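Local atomic coordinates of ethylbenzene dehydrogenase beta-subunit (PDB entry 2IVF), a protein that carries three 4Fe-4S clusters and one 3Fe-4S cluster as a 4Fe-4S dicluster family subunit and probably passes electrons within its complex. Residues Y215-E219 and K220-N224; V36-K39 and N40-K44; S334-W337 and S338-F341; R228-P231 and G232-A236; D241-S245 and H246-L250. One frame throughout, in Å; residues are numbered along the deposited sequence.

How the interactions relate
Along the chain the order is interaction 2, 1, 4, 5 and 3, each closing before the next opens. Interactions 1 and 2 touch the same 4Fe-4S cluster, with their centres about 15 Å apart, and helix 33-42 meets helix 215-218 through Trp42 on Pro216. Interaction 4 reaches a second 4Fe-4S cluster and continues into strand 235-239, which helix 246-253 of interaction 5 follows. Interaction 3 comes last, yet its centre lies only about 9 Å from that of interaction 4, where Arg233 and Arg235 meet Ser334 and Arg340. The C-terminal region thus folds back onto a cluster-binding loop. Interactions 2 and 5 are farthest apart, with centres about 28 Å from each other.

Interaction 1 (Y215-E219 and K220-N224); sequences YPRIE and KGIAN. With SF4 (iron/sulfur cluster), chain U.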
# COMPACT_ATOMS: atom_id res chain seq x y z
N TYR B 215 21.52 -16.71 1.04
CA TYR B 215 22.10 -17.99 1.33
C TYR B 215 22.08 -18.36 2.81
O TYR B 215 22.02 -19.55 3.12
CB TYR B 215 23.52 -18.16 0.75
CG TYR B 215 24.59 -17.25 1.32
CD1 TYR B 215 25.22 -17.56 2.53
CD2 TYR B 215 25.00 -16.10 0.65
CE1 TYR B 215 26.21 -16.74 3.05
CE2 TYR B 215 26.01 -15.25 1.19
CZ TYR B 215 26.61 -15.59 2.39
OH TYR B 215 27.60 -14.80 2.95
N PRO B 216 22.19 -17.38 3.73
CA PRO B 216 22.07 -17.75 5.15
C PRO B 216 20.72 -18.47 5.47
O PRO B 216 20.64 -19.35 6.33
CB PRO B 216 22.11 -16.39 5.84
CG PRO B 216 22.97 -15.58 4.95
CD PRO B 216 22.42 -15.92 3.62
N ARG B 217 19.69 -18.09 4.74
CA ARG B 217 18.37 -18.69 4.94
C ARG B 217 18.25 -20.02 4.20
O ARG B 217 17.86 -21.04 4.78
CB ARG B 217 17.28 -17.77 4.41
CG ARG B 217 17.04 -16.59 5.30
CD ARG B 217 16.21 -15.57 4.62
NE ARG B 217 14.83 -16.01 4.24
CZ ARG B 217 13.69 -15.65 4.85
NH1 ARG B 217 13.69 -14.85 5.88
NH2 ARG B 217 12.52 -16.06 4.40
N ILE B 218 18.64 -20.01 2.92
CA ILE B 218 18.51 -21.20 2.11
C ILE B 218 19.39 -22.36 2.63
O ILE B 218 19.00 -23.50 2.56
CB ILE B 218 18.66 -20.90 0.59
CG1 ILE B 218 20.07 -20.80 0.21
CG2 ILE B 218 17.73 -19.72 0.07
CD1 ILE B 218 20.61 -22.19 -0.15
N GLU B 219 20.56 -22.08 3.20
CA GLU B 219 21.38 -23.15 3.77
C GLU B 219 20.78 -23.81 5.03
O GLU B 219 21.23 -24.89 5.46
CB GLU B 219 22.78 -22.63 4.05
CG GLU B 219 22.84 -21.70 5.21
CD GLU B 219 24.22 -21.02 5.30
OE1 GLU B 219 25.07 -21.22 4.40
OE2 GLU B 219 24.40 -20.28 6.30
N LYS B 220 19.78 -23.16 5.63
CA LYS B 220 18.93 -23.73 6.66
C LYS B 220 17.57 -24.22 6.11
O LYS B 220 16.68 -24.50 6.89
CB LYS B 220 18.63 -22.67 7.74
CG LYS B 220 19.86 -22.03 8.41
CD LYS B 220 20.80 -23.06 9.00
CE LYS B 220 22.00 -22.38 9.69
NZ LYS B 220 22.83 -23.42 10.29
N GLY B 221 17.42 -24.32 4.80
CA GLY B 221 16.19 -24.85 4.20
C GLY B 221 15.05 -23.86 4.20
O GLY B 221 13.89 -24.25 3.97
N ILE B 222 15.37 -22.59 4.44
CA ILE B 222 14.38 -21.49 4.51
C ILE B 222 14.40 -20.77 3.16
O ILE B 222 15.45 -20.38 2.69
CB ILE B 222 14.71 -20.45 5.58
CG1 ILE B 222 14.93 -21.08 6.97
CG2 ILE B 222 13.61 -19.39 5.64
CD1 ILE B 222 15.54 -20.08 8.00
N ALA B 223 13.25 -20.65 2.53
CA ALA B 223 13.15 -20.00 1.21
C ALA B 223 13.69 -18.57 1.29
O ALA B 223 13.61 -17.94 2.35
CB ALA B 223 11.67 -20.01 0.75
N ASN B 224 14.23 -18.07 0.20
CA ASN B 224 14.67 -16.68 0.15
C ASN B 224 13.51 -15.75 0.37
O ASN B 224 12.38 -16.06 0.01
CB ASN B 224 15.36 -16.40 -1.16
CG ASN B 224 14.48 -16.69 -2.36
OD1 ASN B 224 13.90 -17.76 -2.45
ND2 ASN B 224 14.42 -15.75 -3.30
FE1 SF4 U . 18.29 -11.87 -3.29
FE2 SF4 U . 17.30 -10.14 -1.58
FE3 SF4 U . 15.66 -11.90 -2.77
FE4 SF4 U . 17.34 -12.79 -0.87
S1 SF4 U . 15.59 -11.34 -0.57
S2 SF4 U . 17.04 -13.74 -2.92
S3 SF4 U . 19.18 -11.41 -1.20
S4 SF4 U . 16.87 -10.16 -3.78
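Arg217 and Ala223 are joined by a side-on grip: NE and NH2 of the arginine both donate to Ala223 O, each at 3.0 Å. The oxygen lies 6° out of the guanidinium plane, hence at its edge, whereas Ile222 CG2 sits over one face, 3.7 Å from Arg217 NH2. A bend at chi3 (62°) turns the guanidinium to this place, and the arginine chain crosses Ile222 at about a right angle. The backbone adds further bonds. Arg217 O accepts from Lys220 N and Ile222 N, which come from opposite faces of its carbonyl plane, and Gly221 N donates to Ile218 O at 2.9 Å. The bonds of Gly221 and Ile222 define a Schellman motif that ends helix 215-218, with Gly221 at positive phi (77°) as its C-prime residue. Ile218 CG2 packs against the same turn, 3.5 Å from Ile222 O.

Glu219 and Lys220 form the looser, partly exposed side. Lys220 CG rests 3.5 Å from Pro216 O, but the chain bends at chi2 and NZ runs clear of the turn. Lys220 NZ stays 5.3 Å from Glu219 OE2, and that oxygen is instead salt-bridged to Arg69 of the alpha-subunit.

At the far end Asn224 ND2 comes within 3.3 Å of S2 of the 4Fe-4S cluster. Arg217 NH1 has a salt bridge to Glu107 of the alpha-subunit. One buried guanidinium therefore ties the chain leading to the cluster pocket to the partner subunit, its positive charge probably balanced by that glutamate.

Interaction 2 (V36-K39 and N40-K44); sequences VACK and NIWTK. With SF4 (iron/sulfur cluster), chain U.
Lys39 folds across Thr43, the two side chains crossing at about a right angle, and its NZ donates to both Thr43 OG1 and Thr43 O at 2.7 Å. Two bends bring the ammonium back to the helix end, at chi2 (115°) and chi4 (71°); Met51 O gives it a further acceptor. One turn earlier, Asn40 N and ND2 approach Val36 O from opposite faces of its carbonyl plane. The side-chain bond, 2.8 Å from Asn40 ND2 to Val36 O, lies in the amide plane. Lys44 NZ donates to Asn40 OD1 at 3.2 Å, and both side chains also bond Asn135 of the alpha-subunit.

Another side of helix 33-42 meets the 4Fe-4S cluster. Cys38 SG binds an iron, FE2, at 2.3 Å, and lies at the edge of the Trp42 five-membered ring, 4.8 Å from its centroid. Trp42 CD1 is 3.6 Å from sulfide S3. Ile41 CG2 lies over one face of the indole, and Trp53 also meets it.

Within the helix, Cys38 O accepts from the N-H groups of Ile41 and Trp42, while SG holds the iron. The neutral oxygens gathered about Lys39 NZ (Thr43 OG1, Thr43 O and Met51 O) are consistent with a buried, protonated lysine near the helix end.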
# COMPACT_ATOMS: atom_id res chain seq x y z
N VAL B 36 10.77 -4.82 0.16
CA VAL B 36 10.97 -4.59 1.60
C VAL B 36 11.45 -5.84 2.33
O VAL B 36 12.17 -5.71 3.32
CB VAL B 36 9.75 -3.94 2.31
CG1 VAL B 36 9.24 -2.66 1.56
CG2 VAL B 36 8.63 -4.95 2.59
N ALA B 37 11.05 -7.02 1.85
CA ALA B 37 11.47 -8.30 2.45
C ALA B 37 12.98 -8.36 2.38
O ALA B 37 13.65 -8.59 3.37
CB ALA B 37 10.81 -9.52 1.68
N CYS B 38 13.52 -8.11 1.20
CA CYS B 38 14.97 -8.09 1.03
C CYS B 38 15.63 -7.01 1.85
O CYS B 38 16.63 -7.27 2.54
CB CYS B 38 15.34 -7.83 -0.42
SG CYS B 38 17.10 -8.07 -0.68
N LYS B 39 15.08 -5.79 1.75
CA LYS B 39 15.74 -4.60 2.27
C LYS B 39 15.89 -4.70 3.78
O LYS B 39 16.90 -4.27 4.35
CB LYS B 39 14.92 -3.35 1.95
CG LYS B 39 15.70 -2.01 2.05
CD LYS B 39 15.79 -1.37 0.64
CE LYS B 39 16.81 -0.33 0.49
NZ LYS B 39 18.18 -0.84 0.49
N ASN B 40 14.86 -5.24 4.40
CA ASN B 40 14.78 -5.29 5.85
C ASN B 40 15.59 -6.40 6.48
O ASN B 40 15.71 -6.43 7.70
CB ASN B 40 13.32 -5.27 6.31
CG ASN B 40 12.74 -3.86 6.21
OD1 ASN B 40 12.93 -3.05 7.13
ND2 ASN B 40 12.14 -3.54 5.06
N ILE B 41 16.16 -7.28 5.67
CA ILE B 41 17.25 -8.13 6.14
C ILE B 41 18.61 -7.60 5.74
O ILE B 41 19.49 -7.43 6.61
CB ILE B 41 17.13 -9.58 5.65
CG1 ILE B 41 15.73 -10.11 5.89
CG2 ILE B 41 18.23 -10.47 6.34
CD1 ILE B 41 15.39 -11.37 5.10
N TRP B 42 18.80 -7.32 4.45
CA TRP B 42 20.13 -7.15 3.89
C TRP B 42 20.59 -5.74 3.62
O TRP B 42 21.81 -5.52 3.57
CB TRP B 42 20.32 -7.96 2.60
CG TRP B 42 19.84 -9.35 2.71
CD1 TRP B 42 18.78 -9.88 2.05
CD2 TRP B 42 20.34 -10.39 3.56
NE1 TRP B 42 18.59 -11.19 2.42
CE2 TRP B 42 19.54 -11.53 3.34
CE3 TRP B 42 21.39 -10.47 4.50
CZ2 TRP B 42 19.73 -12.73 4.02
CZ3 TRP B 42 21.59 -11.67 5.16
CH2 TRP B 42 20.77 -12.78 4.92
N THR B 43 19.69 -4.80 3.35
CA THR B 43 20.17 -3.54 2.78
C THR B 43 19.70 -2.32 3.52
O THR B 43 19.27 -1.34 2.93
CB THR B 43 19.89 -3.41 1.23
OG1 THR B 43 18.48 -3.50 0.96
CG2 THR B 43 20.59 -4.51 0.49
N LYS B 44 19.85 -2.38 4.82
CA LYS B 44 19.73 -1.21 5.67
C LYS B 44 21.05 -0.80 6.33
O LYS B 44 21.08 0.11 7.15
CB LYS B 44 18.65 -1.46 6.72
CG LYS B 44 17.30 -1.35 6.13
CD LYS B 44 16.18 -1.81 7.06
CE LYS B 44 16.05 -1.02 8.31
NZ LYS B 44 14.94 -1.61 9.14
FE1 SF4 U . 18.29 -11.87 -3.29
FE2 SF4 U . 17.30 -10.14 -1.58
FE3 SF4 U . 15.66 -11.90 -2.77
FE4 SF4 U . 17.34 -12.79 -0.87
S1 SF4 U . 15.59 -11.34 -0.57
S2 SF4 U . 17.04 -13.74 -2.92
S3 SF4 U . 19.18 -11.41 -1.20
S4 SF4 U . 16.87 -10.16 -3.78

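Interaction 3 (S334-W337 and S338-F341); sequences SKKW and SDRF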
# COMPACT_ATOMS: atom_id res chain seq x y z
N SER B 334 -1.28 -22.91 -7.49
CA SER B 334 -0.67 -23.48 -6.26
C SER B 334 -1.52 -23.36 -5.04
O SER B 334 -1.30 -22.49 -4.20
CB SER B 334 0.70 -22.88 -5.95
OG SER B 334 1.52 -23.11 -7.04
N LYS B 335 -2.48 -24.24 -4.92
CA LYS B 335 -3.45 -24.12 -3.85
C LYS B 335 -2.81 -24.21 -2.46
O LYS B 335 -3.28 -23.53 -1.52
CB LYS B 335 -4.60 -25.08 -4.08
CG LYS B 335 -4.29 -26.45 -3.99
CD LYS B 335 -5.52 -27.31 -4.33
CE LYS B 335 -5.20 -28.72 -3.90
NZ LYS B 335 -6.26 -29.78 -4.02
N LYS B 336 -1.72 -24.97 -2.37
CA LYS B 336 -0.88 -25.06 -1.18
C LYS B 336 0.38 -24.25 -1.41
O LYS B 336 1.22 -24.62 -2.21
CB LYS B 336 -0.51 -26.51 -0.91
CG LYS B 336 0.37 -26.70 0.36
CD LYS B 336 0.67 -28.18 0.58
CE LYS B 336 1.45 -28.45 1.85
NZ LYS B 336 1.94 -29.90 1.84
N TRP B 337 0.51 -23.16 -0.70
CA TRP B 337 1.52 -22.18 -0.92
C TRP B 337 2.89 -22.79 -0.81
O TRP B 337 3.75 -22.51 -1.65
CB TRP B 337 1.32 -21.04 0.11
CG TRP B 337 2.40 -20.05 0.22
CD1 TRP B 337 2.68 -19.04 -0.62
CD2 TRP B 337 3.28 -19.93 1.31
NE1 TRP B 337 3.74 -18.31 -0.14
CE2 TRP B 337 4.14 -18.86 1.04
CE3 TRP B 337 3.51 -20.71 2.44
CZ2 TRP B 337 5.18 -18.52 1.89
CZ3 TRP B 337 4.50 -20.35 3.28
CH2 TRP B 337 5.31 -19.27 3.02
N SER B 338 3.12 -23.61 0.21
CA SER B 338 4.49 -24.06 0.48
C SER B 338 5.01 -24.91 -0.68
O SER B 338 6.22 -25.12 -0.80
CB SER B 338 4.59 -24.84 1.78
OG SER B 338 3.75 -25.98 1.71
N ASP B 339 4.11 -25.42 -1.53
CA ASP B 339 4.55 -26.25 -2.67
C ASP B 339 5.32 -25.42 -3.71
O ASP B 339 5.91 -26.00 -4.60
CB ASP B 339 3.35 -26.89 -3.39
CG ASP B 339 2.80 -28.11 -2.68
OD1 ASP B 339 3.38 -28.63 -1.74
OD2 ASP B 339 1.71 -28.53 -3.08
N ARG B 340 5.27 -24.10 -3.62
CA ARG B 340 5.97 -23.23 -4.59
C ARG B 340 7.47 -23.21 -4.38
O ARG B 340 8.19 -22.73 -5.24
CB ARG B 340 5.43 -21.81 -4.49
CG ARG B 340 3.94 -21.76 -4.85
CD ARG B 340 3.41 -20.41 -5.15
NE ARG B 340 3.95 -19.82 -6.36
CZ ARG B 340 3.36 -19.75 -7.55
NH1 ARG B 340 2.18 -20.29 -7.79
NH2 ARG B 340 3.99 -19.15 -8.53
N PHE B 341 7.96 -23.75 -3.26
CA PHE B 341 9.34 -23.45 -2.84
C PHE B 341 10.34 -24.53 -2.95
O PHE B 341 11.39 -24.43 -2.39
CB PHE B 341 9.33 -22.88 -1.44
CG PHE B 341 8.45 -21.65 -1.34
CD1 PHE B 341 8.88 -20.45 -1.85
CD2 PHE B 341 7.18 -21.74 -0.85
CE1 PHE B 341 8.09 -19.34 -1.83
CE2 PHE B 341 6.36 -20.60 -0.81
CZ PHE B 341 6.80 -19.41 -1.31
O HOH W 1 -0.26 -26.88 -4.55
O HOH W 2 2.44 -30.85 -0.50
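Phe341 turns its edge to the face of Trp337 in a T-shaped stack across a short 3-10 turn. The Phe341 centroid lies 4.9 Å from that of the Trp337 five-membered ring, with the planes at 69°. Contact is made by Phe341 CE2, 3.4 Å from Trp337 CE2 and displaced toward the rim of the indole. Trp337 CG stands anti to the backbone N (chi1 169°), which presents the indole face to the Phe341 edge.

The next shell is the turn itself. Arg340 N donates to Trp337 O at 3.0 Å and Asp339 N to Lys336 O at 3.1 Å, bonds of the i to i+3 kind that curl the chain so that Phe341 returns to Trp337. Arg340 packs its CG near Ser334 OG and makes only a weak bond from NH1 to that hydroxyl, which is hydrogen-bonded to Leu331 O. Its firmer partners are Arg235 O for NE and Leu332 O for NH1, while Trp337 N donates to Asp121 of the alpha-subunit.

On the exposed flank, the extended Lys336 chain crosses Asp339 at about a right angle. Lys336 NZ and Asp339 OD1 are 4.1 Å apart, too far for a salt bridge. A water joins them, accepting from Lys336 NZ at 2.6 Å and donating to Asp339 OD1 at 2.7 Å.

Interaction 4 (R228-P231 and G232-A236); sequences RQCP and GRVRA. With SF4 (iron/sulfur cluster), chain T.
Arg235 passes over Cys230 on its way to the 4Fe-4S cluster. Its CB sets off toward residues 228-231, and CG packs 3.7 Å from Cys230 CB. The chain then bends at chi2 (-69°), turning so that NE, beyond CD, meets the cluster. NE comes within 3.3 Å of sulfide S4, which lies at the edge of the guanidinium and in its plane; NH2 is 3.6 Å from S4. The outer nitrogens are held by amides, NH1 by Asn227 OD1 and NH2 by Asn54 OD1. A cation placed so would probably help balance the charge of the cluster.

Cys230 SG binds iron FE3 at 2.3 Å and also accepts Val234 N at 3.5 Å, with a nearly straight N-H...S angle of 165°. A type I beta turn from Cys230 to Arg233 brings that N-H back to the sulfur, though its closing bond, Arg233 N to Cys230 O, is weak. The cysteine-proline pair is as in ferredoxins, and Pro231 CD lies 3.6 Å from sulfide S1.

Pro231 rests on Thr33 and Arg235 on Cys34 of helix 33-42. Past the turn the chain becomes strand 235-239, antiparallel to strand 19-24, while Ala236 faces His246 and Val247 of helix 246-253.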
# COMPACT_ATOMS: atom_id res chain seq x y z
N ARG B 228 9.51 -15.92 -0.49
CA ARG B 228 8.66 -16.42 0.55
C ARG B 228 7.62 -15.36 0.91
O ARG B 228 6.48 -15.70 1.09
CB ARG B 228 9.43 -16.81 1.80
CG ARG B 228 8.55 -17.52 2.82
CD ARG B 228 9.35 -17.96 4.07
NE ARG B 228 8.42 -18.54 5.05
CZ ARG B 228 7.61 -17.81 5.82
NH1 ARG B 228 7.67 -16.49 5.77
NH2 ARG B 228 6.75 -18.41 6.61
N GLN B 229 8.03 -14.10 0.97
CA GLN B 229 7.15 -13.02 1.43
C GLN B 229 6.19 -12.38 0.43
O GLN B 229 5.47 -11.43 0.75
CB GLN B 229 7.97 -11.94 2.12
CG GLN B 229 8.68 -12.46 3.39
CD GLN B 229 9.31 -11.40 4.24
OE1 GLN B 229 10.51 -11.40 4.43
NE2 GLN B 229 8.49 -10.43 4.71
N CYS B 230 6.13 -12.92 -0.78
CA CYS B 230 5.34 -12.38 -1.83
C CYS B 230 3.88 -12.76 -1.56
O CYS B 230 3.52 -13.96 -1.64
CB CYS B 230 5.75 -12.98 -3.12
SG CYS B 230 4.64 -12.65 -4.49
N PRO B 231 3.07 -11.77 -1.23
CA PRO B 231 1.68 -12.05 -1.00
C PRO B 231 0.89 -12.43 -2.22
O PRO B 231 -0.19 -13.00 -2.08
CB PRO B 231 1.13 -10.77 -0.43
CG PRO B 231 2.25 -9.85 -0.26
CD PRO B 231 3.39 -10.35 -1.01
N GLY B 232 1.36 -12.06 -3.40
CA GLY B 232 0.67 -12.38 -4.62
C GLY B 232 0.83 -13.84 -5.03
O GLY B 232 0.14 -14.28 -5.95
N ARG B 233 1.68 -14.57 -4.34
CA ARG B 233 1.93 -16.00 -4.60
C ARG B 233 2.41 -16.18 -6.06
O ARG B 233 2.05 -17.14 -6.73
CB ARG B 233 0.69 -16.84 -4.26
CG ARG B 233 0.05 -16.45 -2.89
CD ARG B 233 -1.28 -17.10 -2.62
NE ARG B 233 -1.26 -18.45 -2.04
CZ ARG B 233 -1.30 -19.60 -2.74
NH1 ARG B 233 -1.42 -19.62 -4.07
NH2 ARG B 233 -1.31 -20.74 -2.10
N VAL B 234 3.28 -15.27 -6.44
CA VAL B 234 3.82 -15.10 -7.79
C VAL B 234 5.07 -15.92 -8.01
O VAL B 234 5.45 -16.20 -9.14
CB VAL B 234 4.17 -13.59 -7.86
CG1 VAL B 234 5.18 -13.23 -8.87
CG2 VAL B 234 2.88 -12.80 -7.86
N ARG B 235 5.73 -16.26 -6.91
CA ARG B 235 7.10 -16.69 -6.92
C ARG B 235 7.20 -18.19 -6.67
O ARG B 235 6.58 -18.71 -5.77
CB ARG B 235 7.84 -16.01 -5.80
CG ARG B 235 7.86 -14.50 -5.79
CD ARG B 235 8.66 -13.99 -6.88
NE ARG B 235 8.88 -12.57 -6.73
CZ ARG B 235 10.05 -12.00 -6.38
NH1 ARG B 235 11.12 -12.71 -6.10
NH2 ARG B 235 10.12 -10.69 -6.31
N ALA B 236 7.99 -18.89 -7.46
CA ALA B 236 8.38 -20.24 -7.13
C ALA B 236 9.89 -20.33 -7.12
O ALA B 236 10.59 -19.55 -7.78
CB ALA B 236 7.76 -21.26 -8.14
FE1 SF4 T . 4.90 -8.75 -7.23
FE2 SF4 T . 6.86 -8.57 -5.33
FE3 SF4 T . 4.98 -10.49 -5.23
FE4 SF4 T . 4.22 -7.97 -4.64
S1 SF4 T . 5.69 -9.21 -3.48
S2 SF4 T . 3.12 -9.47 -5.97
S3 SF4 T . 5.56 -6.85 -6.11
S4 SF4 T . 6.60 -10.21 -6.87

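Interaction 5 (D241-S245 and H246-L250); sequences DDTTS and HVHKL
Ser245 OG accepts His248 N at 3.0 Å, with an N-H...O angle of 161°, and donates to Asp242 O at 2.7 Å in its carbonyl plane. Chi1 (63°) sets OG between the backbone N and the carbonyl carbon, where it can reach both partners. Ser245 is thus the N-cap of helix 246-253, and the first full backbone turn follows with Lys249 N bonded to Ser245 O.

The chain before the cap is shaped by a type I beta turn from Asp242 to Ser245, in which Ser245 N also donates to Asp242 O. The Asp242 side chain adds an Asx turn. Its OD1 accepts Thr244 N at 3.0 Å from above the carboxylate plane, and Thr244 OG1 at 2.7 Å on the syn lone pair.

The Thr243 and His248 side chains run alongside each other in the same direction. Thr243 CA makes a CH-pi contact with one face of the imidazole, 4.0 Å from the His248 ring centroid and 25° off its normal; His248 ND1 is bonded to Leu240 O. On the more exposed flank, Lys249 extends back to Thr244 O, a weak bond at 3.4 Å from NZ. A water joins Thr244 O, Lys249 NZ and, in the ring plane, His246 ND1.

Beyond the cap, Val247 packs on Val20 and Val22 of strand 19-24 and on Ala236 of strand 235-239, while Leu250 and Lys249 meet helix 327-333.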
# COMPACT_ATOMS: atom_id res chain seq x y z
N ASP B 241 17.04 -28.73 -11.65
CA ASP B 241 17.12 -30.16 -11.94
C ASP B 241 16.13 -31.00 -11.16
O ASP B 241 15.99 -32.19 -11.42
CB ASP B 241 18.53 -30.70 -11.61
CG ASP B 241 18.88 -30.53 -10.16
OD1 ASP B 241 18.45 -31.35 -9.32
OD2 ASP B 241 19.58 -29.57 -9.83
N ASP B 242 15.47 -30.40 -10.17
CA ASP B 242 14.52 -31.12 -9.31
C ASP B 242 13.22 -31.26 -10.10
O ASP B 242 12.47 -30.31 -10.23
CB ASP B 242 14.32 -30.36 -7.99
CG ASP B 242 13.16 -30.88 -7.17
OD1 ASP B 242 12.62 -31.95 -7.48
OD2 ASP B 242 12.76 -30.16 -6.21
N THR B 243 12.96 -32.46 -10.59
CA THR B 243 11.88 -32.66 -11.54
C THR B 243 10.51 -32.57 -10.84
O THR B 243 9.50 -32.45 -11.49
CB THR B 243 12.01 -34.00 -12.28
OG1 THR B 243 11.98 -35.04 -11.32
CG2 THR B 243 13.35 -34.06 -13.04
N THR B 244 10.49 -32.65 -9.52
CA THR B 244 9.26 -32.50 -8.79
C THR B 244 8.91 -31.07 -8.47
O THR B 244 7.85 -30.80 -7.94
CB THR B 244 9.30 -33.35 -7.50
OG1 THR B 244 10.23 -32.80 -6.56
CG2 THR B 244 9.74 -34.76 -7.88
N SER B 245 9.77 -30.11 -8.80
CA SER B 245 9.57 -28.74 -8.34
C SER B 245 8.71 -27.97 -9.32
O SER B 245 8.74 -28.26 -10.52
CB SER B 245 10.92 -28.02 -8.20
OG SER B 245 11.64 -27.89 -9.43
N HIS B 246 7.98 -26.98 -8.82
CA HIS B 246 7.36 -25.99 -9.68
C HIS B 246 8.31 -25.37 -10.67
O HIS B 246 7.97 -25.22 -11.85
CB HIS B 246 6.69 -24.87 -8.87
CG HIS B 246 5.44 -25.31 -8.20
ND1 HIS B 246 5.25 -26.62 -7.85
CD2 HIS B 246 4.33 -24.63 -7.82
CE1 HIS B 246 4.05 -26.75 -7.31
NE2 HIS B 246 3.47 -25.57 -7.28
N VAL B 247 9.51 -25.00 -10.22
CA VAL B 247 10.39 -24.30 -11.14
C VAL B 247 10.78 -25.21 -12.31
O VAL B 247 10.78 -24.80 -13.45
CB VAL B 247 11.62 -23.64 -10.44
CG1 VAL B 247 11.16 -22.54 -9.49
CG2 VAL B 247 12.47 -24.66 -9.70
N HIS B 248 11.11 -26.45 -12.05
CA HIS B 248 11.44 -27.35 -13.13
C HIS B 248 10.27 -27.52 -14.09
O HIS B 248 10.44 -27.47 -15.32
CB HIS B 248 11.82 -28.72 -12.63
CG HIS B 248 12.18 -29.62 -13.74
ND1 HIS B 248 13.45 -29.68 -14.25
CD2 HIS B 248 11.43 -30.46 -14.48
CE1 HIS B 248 13.48 -30.56 -15.24
NE2 HIS B 248 12.26 -31.04 -15.41
N LYS B 249 9.06 -27.66 -13.53
CA LYS B 249 7.85 -27.90 -14.33
C LYS B 249 7.45 -26.72 -15.22
O LYS B 249 7.00 -26.90 -16.35
CB LYS B 249 6.69 -28.30 -13.42
CG LYS B 249 6.86 -29.71 -12.89
CD LYS B 249 5.81 -30.04 -11.84
CE LYS B 249 6.10 -31.39 -11.14
NZ LYS B 249 5.20 -31.52 -10.00
N LEU B 250 7.67 -25.53 -14.73
CA LEU B 250 7.35 -24.31 -15.48
C LEU B 250 8.40 -23.90 -16.49
O LEU B 250 8.04 -23.44 -17.59
CB LEU B 250 7.08 -23.17 -14.51
CG LEU B 250 5.88 -23.37 -13.58
CD1 LEU B 250 5.81 -22.27 -12.58
CD2 LEU B 250 4.49 -23.55 -14.30
O HOH W 3 5.73 -29.39 -8.03